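Local structure of putative sugar ABC transporter (Yersinia enterocolitica subsp. enterocolitica 8081, 5ULB) at residues Ala259-Asn269 with Tyr286-Pro294; Asp214-Gln225 with Leu246-Trp254. The protein probably serves as the periplasmic sugar-binding component of an ABC transporter, capturing methylthioribose-like sugars in the cleft between its two lobes. All coordinates share one frame; numbering follows the deposited sequence. Where two conformers were deposited one is given.

Contact 1: Ala259-Asn269 with Tyr286-Pro294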
# COMPACT_ATOMS: atom_id res chain seq x y z
N ALA A 259 7.00 -0.40 6.51
CA ALA A 259 5.97 -1.01 5.63
C ALA A 259 4.93 -1.81 6.38
O ALA A 259 5.16 -2.29 7.48
CB ALA A 259 6.67 -1.94 4.64
N VAL A 260 3.79 -1.93 5.71
CA VAL A 260 2.72 -2.86 6.02
C VAL A 260 2.70 -3.89 4.92
O VAL A 260 2.87 -3.53 3.72
CB VAL A 260 1.33 -2.13 6.14
CG1 VAL A 260 0.22 -3.08 6.45
CG2 VAL A 260 1.38 -0.98 7.16
N ASP A 261 2.43 -5.12 5.22
CA ASP A 261 2.33 -6.19 4.18
C ASP A 261 1.05 -5.87 3.34
O ASP A 261 -0.06 -5.91 3.87
CB ASP A 261 2.14 -7.56 4.81
CG ASP A 261 2.09 -8.72 3.81
OD1 ASP A 261 2.02 -8.45 2.58
OD2 ASP A 261 2.11 -9.86 4.32
N PRO A 262 1.19 -5.56 2.03
CA PRO A 262 -0.02 -5.27 1.26
C PRO A 262 -0.91 -6.40 1.13
O PRO A 262 -2.14 -6.14 0.93
CB PRO A 262 0.58 -4.74 -0.09
CG PRO A 262 2.02 -4.47 0.13
CD PRO A 262 2.41 -5.43 1.21
N LYS A 263 -0.45 -7.63 1.23
CA LYS A 263 -1.37 -8.77 1.18
C LYS A 263 -2.33 -8.68 2.37
O LYS A 263 -3.49 -9.07 2.24
CB LYS A 263 -0.62 -10.07 1.29
CG LYS A 263 0.23 -10.38 0.09
CD LYS A 263 0.65 -11.87 0.09
CE LYS A 263 -0.14 -12.69 1.06
NZ LYS A 263 -1.39 -13.43 0.58
N LEU A 264 -1.86 -8.29 3.54
CA LEU A 264 -2.75 -8.12 4.72
C LEU A 264 -3.72 -7.02 4.49
O LEU A 264 -4.87 -7.14 4.92
CB LEU A 264 -1.83 -7.86 5.95
CG LEU A 264 -2.59 -7.70 7.29
CD1 LEU A 264 -3.34 -8.94 7.64
CD2 LEU A 264 -1.62 -7.26 8.35
N ILE A 265 -3.30 -5.90 3.89
CA ILE A 265 -4.26 -4.85 3.60
C ILE A 265 -5.40 -5.34 2.73
O ILE A 265 -6.56 -5.06 2.99
CB ILE A 265 -3.54 -3.66 2.98
CG1 ILE A 265 -2.43 -3.11 3.96
CG2 ILE A 265 -4.49 -2.60 2.54
CD1 ILE A 265 -1.62 -1.99 3.33
N GLY A 266 -5.05 -6.08 1.66
CA GLY A 266 -6.08 -6.64 0.82
C GLY A 266 -6.97 -7.58 1.55
O GLY A 266 -8.19 -7.51 1.41
N ALA A 267 -6.38 -8.49 2.31
CA ALA A 267 -7.20 -9.46 3.05
C ALA A 267 -8.15 -8.75 4.02
O ALA A 267 -9.30 -9.21 4.14
CB ALA A 267 -6.29 -10.40 3.76
N VAL A 268 -7.64 -7.77 4.79
CA VAL A 268 -8.52 -7.14 5.75
C VAL A 268 -9.65 -6.43 5.08
O VAL A 268 -10.78 -6.42 5.64
CB VAL A 268 -7.65 -6.29 6.69
CG1 VAL A 268 -8.48 -5.27 7.43
CG2 VAL A 268 -6.83 -7.18 7.62
N ASN A 269 -9.39 -5.72 3.98
CA ASN A 269 -10.54 -5.13 3.27
C ASN A 269 -11.56 -6.16 2.84
O ASN A 269 -12.76 -5.87 2.93
CB ASN A 269 -10.01 -4.25 2.10
CG ASN A 269 -9.58 -2.86 2.59
OD1 ASN A 269 -10.45 -1.95 2.62
ND2 ASN A 269 -8.34 -2.66 3.03
N TYR A 286 -10.37 2.25 10.01
CA TYR A 286 -9.40 1.31 10.51
C TYR A 286 -8.00 1.67 9.95
O TYR A 286 -7.84 1.98 8.76
CB TYR A 286 -9.73 -0.16 10.08
CG TYR A 286 -8.78 -1.21 10.51
CD1 TYR A 286 -8.74 -1.65 11.84
CD2 TYR A 286 -7.76 -1.72 9.67
CE1 TYR A 286 -7.87 -2.59 12.27
CE2 TYR A 286 -6.90 -2.62 10.15
CZ TYR A 286 -6.97 -3.10 11.42
OH TYR A 286 -6.08 -4.03 11.82
N GLU A 287 -7.01 1.58 10.82
CA GLU A 287 -5.64 1.94 10.46
C GLU A 287 -4.70 0.75 10.63
O GLU A 287 -4.68 0.10 11.69
CB GLU A 287 -5.14 3.10 11.33
CG GLU A 287 -3.86 3.68 10.92
CD GLU A 287 -3.49 4.94 11.72
OE1 GLU A 287 -2.97 4.79 12.82
OE2 GLU A 287 -3.70 6.02 11.14
N PHE A 288 -3.86 0.45 9.61
CA PHE A 288 -2.90 -0.58 9.71
C PHE A 288 -1.62 -0.07 10.35
O PHE A 288 -1.23 1.04 10.11
CB PHE A 288 -2.53 -1.09 8.28
CG PHE A 288 -3.69 -1.71 7.58
CD1 PHE A 288 -3.97 -3.04 7.71
CD2 PHE A 288 -4.50 -0.99 6.74
CE1 PHE A 288 -5.09 -3.63 7.08
CE2 PHE A 288 -5.64 -1.55 6.07
CZ PHE A 288 -5.93 -2.88 6.29
N ARG A 289 -0.93 -0.93 11.05
CA ARG A 289 0.38 -0.59 11.70
C ARG A 289 1.55 -1.16 10.92
O ARG A 289 1.52 -2.36 10.51
CB ARG A 289 0.40 -1.18 13.17
CG ARG A 289 -0.61 -0.50 14.05
CD ARG A 289 -0.40 -0.71 15.55
NE ARG A 289 -1.74 -0.49 16.14
CZ ARG A 289 -2.55 -1.49 16.34
NH1 ARG A 289 -2.06 -2.66 16.06
NH2 ARG A 289 -3.74 -1.33 16.83
N ALA A 290 2.61 -0.39 10.86
CA ALA A 290 3.80 -0.82 10.05
C ALA A 290 4.92 -1.25 10.92
O ALA A 290 4.92 -1.02 12.16
CB ALA A 290 4.30 0.27 9.19
N ALA A 291 5.89 -1.93 10.34
CA ALA A 291 7.12 -2.31 10.92
C ALA A 291 8.26 -1.65 10.17
O ALA A 291 8.17 -1.42 8.97
CB ALA A 291 7.31 -3.84 10.89
N SER A 292 9.34 -1.36 10.90
CA SER A 292 10.50 -0.77 10.30
C SER A 292 11.53 -1.90 10.07
O SER A 292 11.97 -2.53 11.05
CB SER A 292 11.10 0.30 11.19
OG SER A 292 10.07 1.30 11.43
N ILE A 293 11.94 -2.04 8.82
CA ILE A 293 12.75 -3.16 8.38
C ILE A 293 14.14 -2.63 8.03
O ILE A 293 14.31 -1.97 7.02
CB ILE A 293 12.15 -3.88 7.14
CG1 ILE A 293 10.71 -4.26 7.38
CG2 ILE A 293 13.01 -5.09 6.70
CD1 ILE A 293 9.93 -4.65 6.15
N PRO A 294 15.12 -2.87 8.86
CA PRO A 294 16.54 -2.36 8.59
C PRO A 294 17.32 -3.30 7.67
O PRO A 294 17.23 -4.50 7.78
CB PRO A 294 17.20 -2.29 9.96
CG PRO A 294 16.48 -3.39 10.73
CD PRO A 294 15.07 -3.56 10.18
O HOH W 1 3.50 -3.91 9.70
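The F288 ring packs against helix 262-269, held between an isoleucine on one face and the edge of a tyrosine on the other. I265 CG1 stands 3.9 Å from the ring centroid and only 3° off the normal, a CH-pi contact over the centre of the face; its chi1 of -59° swings CG1 away from the carbonyl carbon, while CG2 reaches F288 CE2. On the opposite face Y286 CE2 lies 3.7 Å above the ring plane, displaced toward the rim. V268 CB meets the F288 edge in plane at CE1, 3.7 Å away, and its CG1 branch continues to Y286 CE2. V260 divides its two methyls: CG1 touches F288 CB, CG2 approaches A290 CB at 3.8 Å.

Between these two segments the backbone pairs only at A259 and A291, an antiparallel hydrogen-bonded pair. A259 N donates to A291 O at 2.9 Å and A291 N returns to A259 O at 3.0 Å, both bonds nearly straight. A water bridges A259 O to R289 O, in the break of strand 285-294, donating to each.

Two side-chain bonds order the helix itself. D261 is its N-cap, OD1 accepting from K263 N from above the carboxylate plane. N269 ND2 donates to I265 O at 3.0 Å, on the face of that carbonyl opposite to N269 N; S104 and T120 also bond the N269 amide.

The chain leaves strand 254-259 at A259, forms helix 262-278 beside helix 32-48, whose F37 touches I265, and returns through the broken strand 285-294. Y286 and F288 bond that strand to strand 118-122, whereas I293 pairs with S257 of strand 254-259, consistent with an interlobe crossover (hinge) of a periplasmic sugar-binding protein. Helix 124-138 meets A290 through L127.

Contact 2: Asp214-Gln225 with Leu246-Trp254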
# COMPACT_ATOMS: atom_id res chain seq x y z
N ASP A 214 7.70 2.30 -2.76
CA ASP A 214 8.85 1.50 -3.16
C ASP A 214 8.96 1.33 -4.68
O ASP A 214 10.06 1.02 -5.17
CB ASP A 214 8.96 0.15 -2.49
CG ASP A 214 7.84 -0.86 -2.74
OD1 ASP A 214 6.81 -0.45 -3.28
OD2 ASP A 214 8.12 -2.06 -2.37
N ALA A 215 7.87 1.61 -5.45
CA ALA A 215 8.05 1.66 -6.90
C ALA A 215 9.01 2.73 -7.30
O ALA A 215 9.81 2.55 -8.24
CB ALA A 215 6.67 1.87 -7.57
N PHE A 216 8.96 3.88 -6.66
CA PHE A 216 9.93 4.92 -6.87
C PHE A 216 11.31 4.50 -6.38
O PHE A 216 12.29 4.68 -7.13
CB PHE A 216 9.53 6.23 -6.15
CG PHE A 216 8.25 6.90 -6.58
CD1 PHE A 216 7.83 6.92 -7.90
CD2 PHE A 216 7.45 7.58 -5.66
CE1 PHE A 216 6.70 7.61 -8.27
CE2 PHE A 216 6.33 8.27 -6.02
CZ PHE A 216 5.96 8.28 -7.33
N THR A 217 11.41 3.96 -5.19
CA THR A 217 12.70 3.64 -4.64
C THR A 217 13.40 2.58 -5.48
O THR A 217 14.61 2.68 -5.65
CB THR A 217 12.53 3.15 -3.21
OG1 THR A 217 11.68 4.08 -2.51
CG2 THR A 217 13.87 3.05 -2.50
N GLN A 218 12.65 1.63 -6.05
CA GLN A 218 13.28 0.66 -6.93
C GLN A 218 13.94 1.34 -8.10
O GLN A 218 15.05 0.91 -8.54
CB GLN A 218 12.22 -0.33 -7.39
CG GLN A 218 11.76 -1.32 -6.35
CD GLN A 218 10.42 -1.98 -6.66
OE1 GLN A 218 9.81 -1.73 -7.76
NE2 GLN A 218 9.93 -2.77 -5.73
N GLY A 219 13.26 2.31 -8.69
CA GLY A 219 13.89 3.00 -9.81
C GLY A 219 15.08 3.81 -9.40
O GLY A 219 16.13 3.91 -10.10
N ALA A 220 14.98 4.52 -8.24
CA ALA A 220 16.17 5.25 -7.75
C ALA A 220 17.31 4.34 -7.50
O ALA A 220 18.45 4.71 -7.80
CB ALA A 220 15.80 6.01 -6.51
N TYR A 221 17.07 3.19 -6.93
CA TYR A 221 18.10 2.20 -6.67
C TYR A 221 18.88 1.82 -7.95
O TYR A 221 20.09 1.81 -8.01
CB TYR A 221 17.52 0.96 -6.01
CG TYR A 221 18.53 -0.10 -5.70
CD1 TYR A 221 18.95 -1.04 -6.68
CD2 TYR A 221 19.16 -0.17 -4.48
CE1 TYR A 221 19.93 -1.95 -6.46
CE2 TYR A 221 20.11 -1.15 -4.23
CZ TYR A 221 20.52 -2.03 -5.23
OH TYR A 221 21.48 -2.90 -4.96
N LYS A 222 18.06 1.52 -9.00
CA LYS A 222 18.72 1.21 -10.31
C LYS A 222 19.55 2.36 -10.78
O LYS A 222 20.68 2.15 -11.24
CB LYS A 222 17.61 0.89 -11.30
CG LYS A 222 18.12 0.51 -12.72
CD LYS A 222 16.87 0.28 -13.69
CE LYS A 222 17.23 0.31 -15.20
NZ LYS A 222 17.80 -0.97 -15.28
N ALA A 223 19.05 3.58 -10.68
CA ALA A 223 19.84 4.70 -11.11
C ALA A 223 21.12 4.83 -10.28
O ALA A 223 22.20 5.14 -10.83
CB ALA A 223 19.07 6.01 -11.01
N LEU A 224 21.03 4.63 -8.98
CA LEU A 224 22.28 4.75 -8.16
C LEU A 224 23.31 3.72 -8.57
O LEU A 224 24.51 3.99 -8.66
CB LEU A 224 21.98 4.62 -6.64
CG LEU A 224 21.05 5.70 -6.05
CD1 LEU A 224 20.96 5.51 -4.55
CD2 LEU A 224 21.55 7.08 -6.34
N GLN A 225 22.88 2.48 -8.77
CA GLN A 225 23.83 1.43 -9.18
C GLN A 225 24.42 1.75 -10.52
O GLN A 225 25.63 1.71 -10.70
CB GLN A 225 23.14 0.10 -9.19
CG GLN A 225 22.94 -0.51 -7.76
CD GLN A 225 24.20 -0.98 -6.99
OE1 GLN A 225 25.31 -0.81 -7.46
NE2 GLN A 225 23.99 -1.66 -5.85
N LEU A 246 17.12 -6.27 -3.16
CA LEU A 246 17.98 -5.07 -3.37
C LEU A 246 18.71 -4.68 -2.08
O LEU A 246 19.84 -4.27 -2.19
CB LEU A 246 17.22 -3.93 -3.95
CG LEU A 246 16.55 -4.22 -5.32
CD1 LEU A 246 15.70 -3.03 -5.74
CD2 LEU A 246 17.46 -4.67 -6.37
N MSE A 247 18.08 -4.78 -0.92
CA MSE A 247 18.79 -4.48 0.33
C MSE A 247 19.97 -5.42 0.56
O MSE A 247 20.92 -4.99 1.15
CB MSE A 247 17.71 -4.40 1.49
CG MSE A 247 16.60 -3.28 1.40
SE MSE A 247 14.98 -3.34 2.57
CE MSE A 247 15.52 -4.57 4.09
N ARG A 248 19.94 -6.63 -0.03
CA ARG A 248 21.04 -7.68 0.10
C ARG A 248 22.13 -7.61 -1.00
O ARG A 248 23.11 -8.29 -0.83
CB ARG A 248 20.35 -9.09 0.10
CG ARG A 248 19.69 -9.38 1.41
CD ARG A 248 18.91 -10.68 1.46
NE ARG A 248 19.76 -11.81 1.01
CZ ARG A 248 20.59 -12.52 1.75
NH1 ARG A 248 20.77 -12.19 3.04
NH2 ARG A 248 21.33 -13.53 1.15
N GLU A 249 21.99 -6.76 -2.02
CA GLU A 249 22.95 -6.72 -3.11
C GLU A 249 24.21 -6.01 -2.62
O GLU A 249 24.23 -5.18 -1.71
CB GLU A 249 22.36 -5.97 -4.29
CG GLU A 249 21.38 -6.73 -5.09
CD GLU A 249 20.97 -6.10 -6.43
OE1 GLU A 249 21.29 -4.90 -6.70
OE2 GLU A 249 20.26 -6.86 -7.17
N ALA A 250 25.33 -6.35 -3.32
CA ALA A 250 26.56 -5.70 -3.09
C ALA A 250 26.42 -4.20 -3.27
O ALA A 250 25.84 -3.72 -4.35
CB ALA A 250 27.66 -6.26 -4.01
N ASN A 251 27.01 -3.48 -2.38
CA ASN A 251 27.05 -2.00 -2.44
C ASN A 251 25.69 -1.34 -2.26
O ASN A 251 25.50 -0.13 -2.56
CB ASN A 251 27.81 -1.47 -3.70
CG ASN A 251 29.18 -2.05 -3.79
OD1 ASN A 251 29.94 -2.10 -2.78
ND2 ASN A 251 29.54 -2.47 -4.96
N SER A 252 24.70 -2.14 -1.89
CA SER A 252 23.41 -1.62 -1.74
C SER A 252 23.22 -0.44 -0.75
O SER A 252 23.52 -0.54 0.41
CB SER A 252 22.42 -2.72 -1.30
OG SER A 252 21.12 -2.09 -1.12
N PRO A 253 22.70 0.67 -1.27
CA PRO A 253 22.41 1.86 -0.47
C PRO A 253 21.02 1.84 0.18
O PRO A 253 20.63 2.82 0.76
CB PRO A 253 22.47 2.97 -1.48
CG PRO A 253 22.11 2.40 -2.71
CD PRO A 253 22.56 1.00 -2.68
N TRP A 254 20.28 0.73 0.10
CA TRP A 254 18.87 0.71 0.56
C TRP A 254 18.85 0.39 2.07
O TRP A 254 18.93 -0.76 2.46
CB TRP A 254 18.08 -0.33 -0.24
CG TRP A 254 16.57 -0.27 -0.05
CD1 TRP A 254 15.84 -0.08 1.12
CD2 TRP A 254 15.57 -0.33 -1.06
NE1 TRP A 254 14.53 -0.07 0.85
CE2 TRP A 254 14.31 -0.22 -0.46
CE3 TRP A 254 15.62 -0.51 -2.46
CZ2 TRP A 254 13.12 -0.25 -1.19
CZ3 TRP A 254 14.46 -0.49 -3.17
CH2 TRP A 254 13.26 -0.38 -2.53
O HOH W 2 27.68 -2.01 -7.37
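Y221 holds its CG anti to the backbone N (chi1 -179°), which carries the phenol ring off helix 214-225 and into the turn formed by 246-254; the backbone of L246 sets CB over that ring, and its chi1 of -59° turns the CD1 and CD2 methyls along Y221 CD1 and CE1. The resulting CH-pi contact measures 4.0 Å from L246 CB to the ring centroid, 9° off the normal. P253 CD packs at 3.6 Å from Y221 CE2, the two side chains nearly perpendicular, and P253 also meets L224 CD1 through its CG.

At the phenol end, Y221 OH donates to E249 OE1 at 2.7 Å, on the anti side of the carboxylate and somewhat out of its plane. The same hydroxyl accepts from Q225 NE2 at 2.9 Å, so two bonds fix its rotation. Q225, bent at chi2, also turns NE2 to A250 O, 3.1 Å away, while a water links Q225 OE1 to N251 ND2.

Segment 246-254 joins helix 241-248 to strand 254-259 of an alternating alpha/beta lobe, as in periplasmic sugar-binding proteins. It passes through a type II beta turn, E249 to S252; S252, the last residue of that turn, also starts an ST turn in which its OG accepts from W254 N. S252 OG in turn donates to L246 O, meeting it from the face opposite to E249 N.

Nearer the start of the helix, T217 CG2 sits 3.5 Å from the centroid of the W254 six-membered ring, close to its normal, whereas D214 CB and Y221 CD2 approach the indole edge. T217 OG1 bonds S236 and W254 NE1 bonds S257.

Contact 2 closes before contact 1 opens, so the two follow in series along the chain, sharing strand 254-259: W254 begins that strand in contact 2 and A259 ends it in contact 1. Their centres lie 22 Å apart. Contact 2 belongs to the lobe of helices 214-226 and 241-248, contact 1 to the probable interlobe crossover, about 7 Å from the centre of the chain. In the one conformer given for selenomethionine M247, its CE methyl packs on I293 CG2 at 3.7 Å. The side chains of I265 and D214 each lie about 6 Å from both anomers of the bound 5-Se-methyl-5-seleno-ribofuranose, which places an end of each contact near the sugar pocket.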